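Local coordinates for protein glycerate kinase, putative (Thermotoga maritima, PDB 2B8N) that catalyses the ATP-dependent phosphorylation of D-glycerate to 2-phosphoglycerate, a step in the degradation of serine via 3-hydroxypyruvate, at residues V52-V57 with T128-L133; K59-M64 with G79-K84; S344-L349 with G378-T383; N338-L343 with Q393-N398; I24-K29 with D268-L273. All blocks are in the same frame, centred on the assembly; numbering follows the deposited sequence.

Interaction 1: residues V52-V57 with T128-L133; sequences VILVAV and TVLFLL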
# COMPACT_ATOMS: atom_id res chain seq x y z
N VAL A 52 -2.84 8.33 26.14
CA VAL A 52 -2.32 8.03 24.81
C VAL A 52 -1.28 9.08 24.37
O VAL A 52 -1.48 10.29 24.52
CB VAL A 52 -3.51 7.91 23.74
CG1 VAL A 52 -3.01 7.65 22.35
CG2 VAL A 52 -4.53 6.82 24.14
N ILE A 53 -0.14 8.59 23.88
CA ILE A 53 0.79 9.37 23.09
C ILE A 53 0.61 8.86 21.67
O ILE A 53 0.80 7.70 21.39
CB ILE A 53 2.26 9.19 23.56
CG1 ILE A 53 2.49 9.89 24.92
CG2 ILE A 53 3.23 9.78 22.52
CD1 ILE A 53 1.79 9.25 26.09
N LEU A 54 0.22 9.76 20.78
CA LEU A 54 -0.10 9.40 19.40
C LEU A 54 1.12 9.68 18.52
O LEU A 54 1.67 10.80 18.54
CB LEU A 54 -1.34 10.19 18.93
CG LEU A 54 -1.82 10.14 17.47
CD1 LEU A 54 -3.29 10.63 17.37
CD2 LEU A 54 -0.90 10.95 16.52
N VAL A 55 1.56 8.64 17.81
CA VAL A 55 2.63 8.72 16.83
C VAL A 55 2.10 8.20 15.48
O VAL A 55 1.73 7.01 15.35
CB VAL A 55 3.86 7.92 17.27
CG1 VAL A 55 4.95 7.96 16.19
CG2 VAL A 55 4.42 8.47 18.59
N ALA A 56 2.07 9.09 14.48
CA ALA A 56 1.50 8.75 13.17
C ALA A 56 2.57 8.99 12.16
O ALA A 56 3.09 10.11 12.07
CB ALA A 56 0.26 9.57 12.86
N VAL A 57 2.90 7.93 11.40
CA VAL A 57 3.96 7.94 10.39
C VAL A 57 3.43 7.30 9.13
O VAL A 57 2.87 6.21 9.18
CB VAL A 57 5.21 7.18 10.87
CG1 VAL A 57 6.19 6.94 9.73
CG2 VAL A 57 5.90 7.94 11.94
N THR A 128 0.11 4.30 26.94
CA THR A 128 -0.09 3.61 25.67
C THR A 128 0.32 4.51 24.49
O THR A 128 -0.06 5.69 24.44
CB THR A 128 -1.59 3.17 25.53
OG1 THR A 128 -1.90 2.20 26.54
CG2 THR A 128 -1.89 2.56 24.17
N VAL A 129 1.14 3.96 23.59
CA VAL A 129 1.46 4.63 22.33
C VAL A 129 0.48 4.12 21.26
O VAL A 129 0.33 2.90 21.05
CB VAL A 129 2.93 4.45 21.90
CG1 VAL A 129 3.14 5.02 20.54
CG2 VAL A 129 3.86 5.16 22.90
N LEU A 130 -0.21 5.08 20.64
CA LEU A 130 -1.12 4.80 19.54
C LEU A 130 -0.34 5.01 18.25
O LEU A 130 -0.13 6.16 17.83
CB LEU A 130 -2.35 5.72 19.64
CG LEU A 130 -3.26 5.70 18.41
CD1 LEU A 130 -3.73 4.26 18.11
CD2 LEU A 130 -4.44 6.70 18.55
N PHE A 131 0.10 3.91 17.64
CA PHE A 131 1.00 3.95 16.49
C PHE A 131 0.21 3.84 15.20
O PHE A 131 -0.23 2.76 14.83
CB PHE A 131 2.03 2.85 16.63
CG PHE A 131 3.20 2.96 15.67
CD1 PHE A 131 3.75 4.19 15.35
CD2 PHE A 131 3.75 1.82 15.12
CE1 PHE A 131 4.83 4.28 14.46
CE2 PHE A 131 4.83 1.90 14.25
CZ PHE A 131 5.37 3.13 13.91
N LEU A 132 0.01 4.97 14.53
CA LEU A 132 -0.80 5.05 13.30
C LEU A 132 0.12 4.97 12.09
O LEU A 132 0.88 5.92 11.79
CB LEU A 132 -1.62 6.35 13.27
CG LEU A 132 -2.55 6.59 14.46
CD1 LEU A 132 -3.05 8.02 14.50
CD2 LEU A 132 -3.70 5.62 14.45
N LEU A 133 0.07 3.83 11.40
CA LEU A 133 1.07 3.55 10.37
C LEU A 133 0.47 3.34 8.99
O LEU A 133 -0.52 2.62 8.83
CB LEU A 133 1.89 2.33 10.80
CG LEU A 133 3.15 1.94 10.02
CD1 LEU A 133 4.21 3.03 9.97
CD2 LEU A 133 3.72 0.67 10.64
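Strands 52-57 and 128-133 run parallel, their axes 4.6 Å apart and crossing at -22°, with Val52 abreast of Thr128 and each following residue abreast of the next. On strand 52-57, Ile53, Val55 and Val57 provide the groups that bond to 128-133: their N atoms donate to the O atoms of Thr128, Leu130 and Leu132, while Ile53 O and Val55 O accept from Leu130 N and Leu132 N. The shortest of the five, Leu132 N to Val55 O, is 2.8 Å and lies in the carbonyl plane. On the face carrying Leu54 and Ala56, the side chains of Leu54 and Leu132 cross obliquely, Leu132 CD1 lying 3.9 Å from Leu54 CG, and Ala56 CB meets Leu132 CB at 3.8 Å. This face receives helix 61-72, through Met64, Ala65 and Ala68. On the other face Val55 divides its methyls: CG1, anti to the backbone N (chi1 177°), reaches Phe131 CD1 at 4.0 Å, whereas CG2 touches Val129 CG1. The Phe131 ring meets that of Phe185, their planes at about 50°, and the side chain touches Pro214. Strands 76-84 and 193-199 flank the pair, making it the buried centre of a parallel, Rossmann-like sheet of order 3-2-1-4-5-6.

Interaction 2: residues K59-M64 with G79-K84; sequences KAAWRM and GVVVTK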
# COMPACT_ATOMS: atom_id res chain seq x y z
N LYS A 59 2.32 8.09 4.57
CA LYS A 59 1.75 9.01 3.60
C LYS A 59 0.33 9.43 4.00
O LYS A 59 -0.13 10.46 3.57
CB LYS A 59 1.71 8.40 2.20
CG LYS A 59 3.07 8.01 1.60
CD LYS A 59 2.90 7.65 0.15
CE LYS A 59 3.58 6.37 -0.24
NZ LYS A 59 3.44 6.18 -1.73
N ALA A 60 -0.35 8.61 4.80
CA ALA A 60 -1.68 8.91 5.31
C ALA A 60 -1.66 9.37 6.79
O ALA A 60 -2.71 9.31 7.48
CB ALA A 60 -2.57 7.69 5.18
N ALA A 61 -0.50 9.82 7.26
CA ALA A 61 -0.34 10.06 8.69
C ALA A 61 -1.26 11.15 9.16
O ALA A 61 -1.88 11.01 10.21
CB ALA A 61 1.11 10.38 9.05
N TRP A 62 -1.37 12.23 8.38
CA TRP A 62 -2.10 13.40 8.81
C TRP A 62 -3.60 13.10 8.98
O TRP A 62 -4.21 13.51 9.97
CB TRP A 62 -1.86 14.58 7.88
CG TRP A 62 -2.29 15.87 8.47
CD1 TRP A 62 -1.51 16.76 9.17
CD2 TRP A 62 -3.61 16.42 8.46
NE1 TRP A 62 -2.27 17.83 9.58
CE2 TRP A 62 -3.57 17.64 9.16
CE3 TRP A 62 -4.83 16.00 7.91
CZ2 TRP A 62 -4.69 18.44 9.32
CZ3 TRP A 62 -5.95 16.79 8.10
CH2 TRP A 62 -5.88 17.99 8.79
N ARG A 63 -4.21 12.37 8.04
CA ARG A 63 -5.65 12.13 8.16
C ARG A 63 -5.98 11.07 9.22
O ARG A 63 -7.00 11.15 9.92
CB ARG A 63 -6.29 11.79 6.81
CG ARG A 63 -6.09 12.91 5.79
CD ARG A 63 -7.38 13.52 5.24
NE ARG A 63 -7.65 14.87 5.78
CZ ARG A 63 -8.46 15.78 5.22
NH1 ARG A 63 -9.11 15.53 4.10
NH2 ARG A 63 -8.62 16.97 5.79
N MSE A 64 -5.10 10.09 9.37
CA MSE A 64 -5.25 9.09 10.43
C MSE A 64 -5.13 9.75 11.82
O MSE A 64 -5.89 9.41 12.73
CB MSE A 64 -4.21 7.99 10.29
CG MSE A 64 -4.36 7.14 9.06
SE MSE A 64 -3.06 5.66 9.04
CE MSE A 64 -3.68 4.54 10.54
N GLY A 79 0.74 14.48 20.55
CA GLY A 79 0.65 13.91 19.22
C GLY A 79 1.75 14.43 18.31
O GLY A 79 2.16 15.60 18.38
N VAL A 80 2.22 13.54 17.43
CA VAL A 80 3.25 13.87 16.47
C VAL A 80 2.98 13.16 15.14
O VAL A 80 2.51 12.01 15.10
CB VAL A 80 4.66 13.54 17.01
CG1 VAL A 80 4.82 12.05 17.24
CG2 VAL A 80 5.76 14.06 16.08
N VAL A 81 3.25 13.87 14.05
CA VAL A 81 2.90 13.47 12.69
C VAL A 81 4.13 13.65 11.80
O VAL A 81 4.71 14.74 11.75
CB VAL A 81 1.72 14.35 12.19
CG1 VAL A 81 1.49 14.20 10.69
CG2 VAL A 81 0.44 14.02 12.99
N VAL A 82 4.53 12.57 11.11
CA VAL A 82 5.59 12.62 10.08
C VAL A 82 5.02 12.06 8.76
O VAL A 82 4.56 10.93 8.70
CB VAL A 82 6.86 11.81 10.48
CG1 VAL A 82 8.00 12.08 9.49
CG2 VAL A 82 7.31 12.16 11.87
N THR A 83 5.04 12.85 7.69
CA THR A 83 4.50 12.39 6.41
C THR A 83 5.38 12.93 5.28
O THR A 83 6.39 13.56 5.54
CB THR A 83 2.96 12.75 6.27
OG1 THR A 83 2.36 12.02 5.19
CG2 THR A 83 2.75 14.24 6.05
N LYS A 84 5.03 12.62 4.04
CA LYS A 84 5.76 13.12 2.87
C LYS A 84 5.65 14.65 2.74
O LYS A 84 4.64 15.25 3.11
CB LYS A 84 5.18 12.49 1.58
CG LYS A 84 5.76 11.16 1.18
CD LYS A 84 5.08 10.63 -0.09
CE LYS A 84 5.59 11.32 -1.34
NZ LYS A 84 7.00 10.99 -1.59
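Helix 61-72 connects strands 52-57 and 76-84 in a beta-alpha-beta unit, and this contact is where the start of that helix lies against the C-terminal part of the second strand. Ala60 holds the N-cap position, its N bonded to Ser134 OG. One residue on, the methyl of Ala61 points at the strand and settles over its backbone, with CB 3.5 Å from Val82 O and 4.1 Å from Thr83 CB. Val81 meets the helix with a single branch: CG1, set anti to the backbone N (chi1 167°), comes to 4.2 Å from Ala61 CB and also approaches Trp62 CA at 4.1 Å. The same methyl lies obliquely near Trp62 CD1, while the indole's NE1 donates to Gly90 O and the Trp62 side chain touches Ile97 of strand 96-100. Thr83 also has OG1 anti to its backbone N (chi1 -166°), which turns the hydroxyl toward the loop before the helix, where it is hydrogen-bonded to Gly58 O. Beyond it the two lysines run side by side in the same direction. Their aliphatic parts touch, Lys59 CD to Lys84 CD at 3.7 Å, but the like-charged NZ atoms of Lys59 and Lys84 stay 6.0 Å apart, and bends at chi3 and chi4 help carry Lys84 NZ to its bond with His102 ND1. No hydrogen bond joins the two segments; the methyls of Ala61 and Val81 and the aliphatic lysine chains make the contact. Such apolar packing is usual between helix and sheet in the beta-alpha-beta crossover of a Rossmann-like fold.

Interaction 3: residues S344-L349 with G378-T383; sequences SAAIAL and GSTAKT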
# COMPACT_ATOMS: atom_id res chain seq x y z
N SER A 344 -5.73 -5.00 -21.98
CA SER A 344 -5.60 -6.39 -22.41
C SER A 344 -6.96 -7.08 -22.39
O SER A 344 -7.31 -7.80 -23.34
CB SER A 344 -4.62 -7.14 -21.51
OG SER A 344 -4.53 -8.50 -21.83
N ALA A 345 -7.73 -6.83 -21.33
CA ALA A 345 -9.07 -7.39 -21.18
C ALA A 345 -10.00 -6.91 -22.29
O ALA A 345 -10.74 -7.70 -22.85
CB ALA A 345 -9.63 -7.03 -19.83
N ALA A 346 -9.96 -5.62 -22.62
CA ALA A 346 -10.84 -5.10 -23.67
C ALA A 346 -10.62 -5.82 -25.01
O ALA A 346 -11.56 -6.04 -25.77
CB ALA A 346 -10.65 -3.65 -23.84
N ILE A 347 -9.36 -6.15 -25.29
CA ILE A 347 -8.99 -6.95 -26.44
C ILE A 347 -9.65 -8.34 -26.37
O ILE A 347 -10.31 -8.76 -27.30
CB ILE A 347 -7.45 -7.08 -26.53
CG1 ILE A 347 -6.85 -5.72 -26.93
CG2 ILE A 347 -7.03 -8.18 -27.51
CD1 ILE A 347 -5.36 -5.56 -26.62
N ALA A 348 -9.45 -9.03 -25.26
CA ALA A 348 -10.07 -10.33 -24.99
C ALA A 348 -11.62 -10.35 -25.00
O ALA A 348 -12.22 -11.39 -25.24
CB ALA A 348 -9.58 -10.87 -23.64
N LEU A 349 -12.27 -9.22 -24.69
CA LEU A 349 -13.73 -9.15 -24.63
C LEU A 349 -14.35 -8.49 -25.83
O LEU A 349 -15.53 -8.18 -25.78
CB LEU A 349 -14.20 -8.35 -23.41
CG LEU A 349 -13.68 -8.78 -22.05
CD1 LEU A 349 -14.00 -7.69 -21.02
CD2 LEU A 349 -14.27 -10.13 -21.68
N GLY A 378 -17.02 -4.58 -24.27
CA GLY A 378 -16.85 -5.29 -25.53
C GLY A 378 -16.75 -4.42 -26.77
O GLY A 378 -16.45 -4.94 -27.83
N SER A 379 -17.00 -3.12 -26.63
CA SER A 379 -16.88 -2.16 -27.75
C SER A 379 -15.57 -1.37 -27.76
O SER A 379 -15.17 -0.86 -28.78
CB SER A 379 -18.03 -1.16 -27.69
OG SER A 379 -17.90 -0.34 -26.55
N THR A 380 -14.92 -1.26 -26.60
CA THR A 380 -13.68 -0.49 -26.44
C THR A 380 -12.63 -0.71 -27.56
O THR A 380 -12.13 0.27 -28.16
CB THR A 380 -13.03 -0.81 -25.05
OG1 THR A 380 -13.95 -0.51 -23.99
CG2 THR A 380 -11.73 -0.00 -24.83
N ALA A 381 -12.30 -1.97 -27.83
CA ALA A 381 -11.31 -2.32 -28.86
C ALA A 381 -11.75 -1.90 -30.27
O ALA A 381 -10.94 -1.42 -31.06
CB ALA A 381 -11.00 -3.80 -28.81
N LYS A 382 -13.02 -2.09 -30.59
CA LYS A 382 -13.53 -1.67 -31.90
C LYS A 382 -13.68 -0.13 -32.03
O LYS A 382 -13.61 0.41 -33.15
CB LYS A 382 -14.78 -2.46 -32.33
CG LYS A 382 -15.88 -2.63 -31.30
CD LYS A 382 -17.07 -3.44 -31.89
CE LYS A 382 -16.90 -4.97 -31.78
NZ LYS A 382 -16.25 -5.57 -32.97
N THR A 383 -13.85 0.57 -30.90
CA THR A 383 -13.83 2.03 -30.93
C THR A 383 -12.44 2.48 -31.42
O THR A 383 -12.32 3.36 -32.28
CB THR A 383 -14.12 2.70 -29.56
OG1 THR A 383 -15.39 2.29 -29.04
CG2 THR A 383 -14.12 4.22 -29.72
O HOH W 1 -13.38 -4.23 -26.38
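Two donors of one residue grip Ser379 O: Thr383 N at 2.9 Å and, well above the carbonyl plane, Thr383 OG1 at 3.2 Å from the same oxygen. These bonds tie Ser379 to Thr383 near the start of helix 380-386, a region that faces the last turn of helix 337-348. Between the two runs a single water bridge. The water donates to Ala346 O at 2.6 Å and accepts from Ala381 N at 2.9 Å, so that a carbonyl near the end of one helix and an amide near the start of the other share a partner. Next to the bridge the packing is made by small groups: Ala346 CB sits 3.9 Å from both CB and CG2 of Thr380. The Thr380 torsion (chi1 -58°) puts that methyl anti to the backbone N and swings OG1 round to be bonded by Asp377 N. Ala381 CB in turn lies 3.8 Å from Ala346 O. Where helix 337-348 ends, Leu349 O receives a CA-H...O contact from Gly378 CA. Gly378 also makes a backbone bond to Gly351, and Lys382 forms a salt bridge with Glu350. The arrangement is a close, alanine-lined meeting of two helix ends within the MOFRL region, joining helix 337-348 to the turn that follows strand 373-377.

Interaction 4: residues N338-L343 with Q393-N398; sequences NQELAL and QYLKNN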
# COMPACT_ATOMS: atom_id res chain seq x y z
N ASN A 338 -2.67 -1.22 -13.77
CA ASN A 338 -4.12 -1.34 -13.87
C ASN A 338 -4.63 -0.96 -15.27
O ASN A 338 -5.65 -1.51 -15.76
CB ASN A 338 -4.81 -0.54 -12.76
CG ASN A 338 -4.50 -1.08 -11.34
OD1 ASN A 338 -4.88 -2.20 -11.02
ND2 ASN A 338 -3.81 -0.29 -10.51
N GLN A 339 -3.94 -0.06 -15.94
CA GLN A 339 -4.37 0.37 -17.28
C GLN A 339 -4.03 -0.71 -18.33
O GLN A 339 -4.79 -0.89 -19.30
CB GLN A 339 -3.76 1.72 -17.64
CG GLN A 339 -4.35 2.87 -16.86
CD GLN A 339 -3.48 4.10 -16.87
OE1 GLN A 339 -3.10 4.59 -17.92
NE2 GLN A 339 -3.15 4.62 -15.70
N GLU A 340 -2.94 -1.44 -18.12
CA GLU A 340 -2.59 -2.57 -19.00
C GLU A 340 -3.54 -3.74 -18.81
O GLU A 340 -3.92 -4.38 -19.78
CB GLU A 340 -1.15 -3.04 -18.81
CG GLU A 340 -0.18 -2.13 -19.49
CD GLU A 340 1.10 -2.79 -19.86
OE1 GLU A 340 1.23 -4.03 -19.67
OE2 GLU A 340 1.97 -2.04 -20.35
N LEU A 341 -3.89 -4.01 -17.56
CA LEU A 341 -4.83 -5.08 -17.25
C LEU A 341 -6.18 -4.81 -17.96
O LEU A 341 -6.73 -5.70 -18.60
CB LEU A 341 -4.98 -5.20 -15.73
CG LEU A 341 -5.73 -6.41 -15.16
CD1 LEU A 341 -5.32 -6.68 -13.72
CD2 LEU A 341 -7.25 -6.24 -15.25
N ALA A 342 -6.67 -3.56 -17.88
CA ALA A 342 -7.92 -3.17 -18.55
C ALA A 342 -7.82 -3.21 -20.08
O ALA A 342 -8.68 -3.77 -20.73
CB ALA A 342 -8.32 -1.78 -18.11
N LEU A 343 -6.75 -2.63 -20.65
CA LEU A 343 -6.52 -2.70 -22.11
C LEU A 343 -6.40 -4.12 -22.70
O LEU A 343 -6.84 -4.37 -23.82
CB LEU A 343 -5.25 -1.93 -22.49
CG LEU A 343 -4.94 -1.94 -24.00
CD1 LEU A 343 -6.11 -1.42 -24.82
CD2 LEU A 343 -3.74 -1.11 -24.30
N GLN A 393 -0.64 -2.85 -30.47
CA GLN A 393 0.53 -1.99 -30.59
C GLN A 393 0.69 -1.06 -29.37
O GLN A 393 1.82 -0.78 -28.95
CB GLN A 393 0.47 -1.22 -31.92
CG GLN A 393 1.83 -1.03 -32.59
CD GLN A 393 2.52 -2.35 -32.90
OE1 GLN A 393 3.65 -2.59 -32.46
NE2 GLN A 393 1.84 -3.23 -33.64
N TYR A 394 -0.42 -0.59 -28.79
CA TYR A 394 -0.36 0.25 -27.58
C TYR A 394 0.13 -0.57 -26.40
O TYR A 394 0.90 -0.10 -25.57
CB TYR A 394 -1.72 0.89 -27.26
CG TYR A 394 -1.97 2.05 -28.17
CD1 TYR A 394 -1.33 3.26 -27.97
CD2 TYR A 394 -2.79 1.92 -29.27
CE1 TYR A 394 -1.53 4.31 -28.82
CE2 TYR A 394 -2.99 2.97 -30.12
CZ TYR A 394 -2.36 4.16 -29.89
OH TYR A 394 -2.58 5.22 -30.76
N LEU A 395 -0.32 -1.81 -26.34
CA LEU A 395 0.07 -2.71 -25.29
C LEU A 395 1.54 -3.11 -25.49
O LEU A 395 2.35 -3.01 -24.57
CB LEU A 395 -0.88 -3.91 -25.27
CG LEU A 395 -1.05 -4.78 -24.02
CD1 LEU A 395 -1.30 -4.04 -22.69
CD2 LEU A 395 -2.19 -5.75 -24.30
N LYS A 396 1.92 -3.51 -26.70
CA LYS A 396 3.32 -3.89 -26.95
C LYS A 396 4.28 -2.78 -26.53
O LYS A 396 5.38 -3.03 -26.06
CB LYS A 396 3.56 -4.25 -28.43
CG LYS A 396 5.05 -4.56 -28.79
CD LYS A 396 5.30 -4.87 -30.27
CE LYS A 396 4.65 -6.17 -30.70
NZ LYS A 396 5.12 -6.58 -32.05
N ASN A 397 3.85 -1.54 -26.70
CA ASN A 397 4.71 -0.40 -26.44
C ASN A 397 4.55 0.17 -25.03
O ASN A 397 5.15 1.21 -24.71
CB ASN A 397 4.41 0.66 -27.50
CG ASN A 397 5.55 1.62 -27.71
OD1 ASN A 397 6.69 1.21 -27.98
ND2 ASN A 397 5.26 2.91 -27.62
N ASN A 398 3.78 -0.50 -24.18
CA ASN A 398 3.51 -0.05 -22.80
C ASN A 398 2.91 1.38 -22.76
O ASN A 398 3.29 2.24 -21.95
CB ASN A 398 4.78 -0.18 -21.93
CG ASN A 398 5.22 -1.62 -21.73
OD1 ASN A 398 6.30 -2.01 -22.18
ND2 ASN A 398 4.41 -2.41 -21.06
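The carboxylate of Glu340 and the side-chain amide of Asn398 lie almost in one plane, 8° apart, and meet at their rims through one hydrogen bond. Asn398 ND2 donates to Glu340 OE2 at 2.6 Å, using the syn lone pair of the oxygen, and the N-H...O angle of 157° is fairly straight. Over one face of the carboxylate sits a methyl of Leu395, CD1, 3.9 Å from both CD and OE1 of Glu340. The same methyl touches Glu340 CG, and the two side chains cross obliquely. Farther along helix 337-348, Leu343, with CG anti to its backbone N (chi1 180°), directs CD2 between the two residues opposite, 4.1 Å from Tyr394 CB and equally far from Leu395 CB. The Tyr394 ring itself leads away, its OH hydrogen-bonded to Glu389. Asn398 is held at both ends of its amide, since OD1 accepts from the backbone N atoms of Lys330 and Gly331. Its positive phi marks it as the C-prime residue of a Schellman motif that closes helix 391-396, with Asn398 N bonded to Leu395 O and Asp399 N to Tyr394 O. An alanine in place of Glu340 would remove the acceptor of Asn398 ND2 and the chain beneath Leu395 CD1, and would probably loosen the hold of helix 337-348 on this helix end. Glu340 OE1 makes a long, weak ion pair with Arg293. The buried carboxylate, with Leu395 CD1 over one face, is therefore probably stabilised as an anion by the amide and, more distantly, by the guanidinium.

Interaction 5: residues I24-K29 with D268-L273; sequences IEIVKK and DEAKSL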
# COMPACT_ATOMS: atom_id res chain seq x y z
N ILE A 24 -18.21 1.87 -11.77
CA ILE A 24 -17.39 2.98 -11.28
C ILE A 24 -17.81 3.34 -9.85
O ILE A 24 -16.97 3.54 -8.97
CB ILE A 24 -17.46 4.24 -12.23
CG1 ILE A 24 -16.60 4.03 -13.48
CG2 ILE A 24 -17.00 5.53 -11.54
CD1 ILE A 24 -16.97 4.92 -14.65
N GLU A 25 -19.12 3.44 -9.61
CA GLU A 25 -19.60 3.75 -8.26
C GLU A 25 -19.13 2.68 -7.28
O GLU A 25 -18.61 3.01 -6.24
CB GLU A 25 -21.12 3.95 -8.19
CG GLU A 25 -21.49 4.97 -7.13
CD GLU A 25 -22.81 4.70 -6.47
OE1 GLU A 25 -23.65 3.99 -7.07
OE2 GLU A 25 -22.99 5.20 -5.33
N ILE A 26 -19.29 1.40 -7.63
CA ILE A 26 -18.87 0.31 -6.72
C ILE A 26 -17.37 0.38 -6.37
O ILE A 26 -16.99 0.21 -5.19
CB ILE A 26 -19.15 -1.09 -7.31
CG1 ILE A 26 -20.66 -1.34 -7.38
CG2 ILE A 26 -18.49 -2.17 -6.47
CD1 ILE A 26 -21.03 -2.37 -8.39
N VAL A 27 -16.55 0.64 -7.40
CA VAL A 27 -15.12 0.86 -7.21
C VAL A 27 -14.88 2.09 -6.35
O VAL A 27 -14.14 1.98 -5.39
CB VAL A 27 -14.37 0.95 -8.56
CG1 VAL A 27 -12.94 1.39 -8.36
CG2 VAL A 27 -14.42 -0.43 -9.27
N LYS A 28 -15.53 3.22 -6.63
CA LYS A 28 -15.32 4.45 -5.82
C LYS A 28 -15.72 4.26 -4.35
O LYS A 28 -14.94 4.55 -3.44
CB LYS A 28 -16.06 5.67 -6.41
CG LYS A 28 -15.26 6.45 -7.48
CD LYS A 28 -15.99 7.77 -7.90
CE LYS A 28 -15.26 8.58 -9.00
NZ LYS A 28 -14.81 7.79 -10.22
N LYS A 29 -16.92 3.74 -4.11
CA LYS A 29 -17.40 3.48 -2.76
C LYS A 29 -16.62 2.37 -2.05
O LYS A 29 -16.51 2.40 -0.82
CB LYS A 29 -18.89 3.12 -2.79
CG LYS A 29 -19.81 4.25 -3.16
CD LYS A 29 -20.11 5.13 -1.95
CE LYS A 29 -20.80 6.45 -2.35
NZ LYS A 29 -21.10 7.33 -1.17
N ASP A 268 -13.95 -6.96 0.16
CA ASP A 268 -15.14 -7.29 0.95
C ASP A 268 -16.22 -6.26 0.76
O ASP A 268 -17.38 -6.62 0.66
CB ASP A 268 -14.85 -7.43 2.47
CG ASP A 268 -14.34 -8.82 2.85
OD1 ASP A 268 -14.40 -9.74 2.02
OD2 ASP A 268 -13.88 -8.99 3.99
N GLU A 269 -15.84 -4.98 0.73
CA GLU A 269 -16.80 -3.91 0.57
C GLU A 269 -17.40 -3.93 -0.83
O GLU A 269 -18.60 -3.72 -0.99
CB GLU A 269 -16.17 -2.55 0.86
CG GLU A 269 -17.18 -1.40 0.94
CD GLU A 269 -18.03 -1.43 2.20
OE1 GLU A 269 -17.96 -2.46 2.92
OE2 GLU A 269 -18.77 -0.45 2.48
N ALA A 270 -16.58 -4.18 -1.84
CA ALA A 270 -17.10 -4.27 -3.20
C ALA A 270 -18.07 -5.43 -3.28
O ALA A 270 -19.13 -5.29 -3.88
CB ALA A 270 -16.02 -4.42 -4.18
N LYS A 271 -17.72 -6.57 -2.67
CA LYS A 271 -18.64 -7.73 -2.64
C LYS A 271 -20.01 -7.39 -2.06
O LYS A 271 -21.06 -7.78 -2.61
CB LYS A 271 -18.07 -8.91 -1.85
CG LYS A 271 -19.07 -10.07 -1.71
CD LYS A 271 -18.37 -11.36 -1.26
CE LYS A 271 -19.37 -12.46 -0.94
NZ LYS A 271 -18.74 -13.63 -0.28
N SER A 272 -20.01 -6.69 -0.93
CA SER A 272 -21.26 -6.38 -0.29
C SER A 272 -22.01 -5.24 -1.03
O SER A 272 -23.23 -5.26 -1.06
CB SER A 272 -21.06 -6.09 1.19
OG SER A 272 -21.11 -4.71 1.41
N LEU A 273 -21.30 -4.29 -1.63
CA LEU A 273 -21.94 -3.23 -2.41
C LEU A 273 -22.61 -3.83 -3.65
O LEU A 273 -23.72 -3.44 -4.01
CB LEU A 273 -20.92 -2.15 -2.82
CG LEU A 273 -20.47 -1.16 -1.73
CD1 LEU A 273 -19.16 -0.46 -2.13
CD2 LEU A 273 -21.49 -0.11 -1.41
O HOH W 2 -18.42 1.84 1.18
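Apolar packing carries most of the contact between helices 17-32 and 263-276, whose segments 24-29 and 268-273 run roughly antiparallel, 139° apart, with axes 9.1 Å from each other. Leu273 points across the interface, and CD1 is its working methyl, 3.7 Å from Lys29 CB and 3.8 Å from Ile26 O. Ile26 contributes CG2, which is anti to its backbone N and reaches Ala270 CB at 4.1 Å; the small alanine stands where the backbones come nearest, at 6.0 Å between the CA atoms of Ile26 and Ala270. On another side of helix 17-32, Val27 packs on strand 355-361. No direct hydrogen bond links the segments. The polar link runs through one water, which donates to both Lys29 O, at 2.8 Å, and Glu269 OE2, at 2.7 Å. Charged groups act at the margins. Glu269 OE2 also forms a salt bridge with Arg38. Lys29 bends at chi2 so that its end leads away from the interface, making a long, weak ion pair with Glu32. The interface thus combines an aliphatic centre with a polar margin bridged by one water, where OE2 of Glu269 serves both that water and the Arg38 guanidinium, so that the carboxylate probably remains ionised.

Overall arrangement
From the N terminus, helix 17-32 enters interaction 5, whose long loop closes when residues 268-273 return and helix 263-276 packs on it. Interaction 1 lies inside that loop, joining strands 52-57 and 128-133, and interaction 2 is nested inside interaction 1. These two touch: Leu54 O and Ala56 O probably bond to the N atoms of Val80 and Val82, uniting three strands of the parallel sheet with the helix packed on it. After interaction 5 closes, interaction 4 opens and encloses interaction 3; both use helix 337-348 and meet where Leu395 packs on Ile347. Their centres lie across the chain from interactions 1 and 2, about 41 Å separating those of interactions 1 and 4. No loops cross.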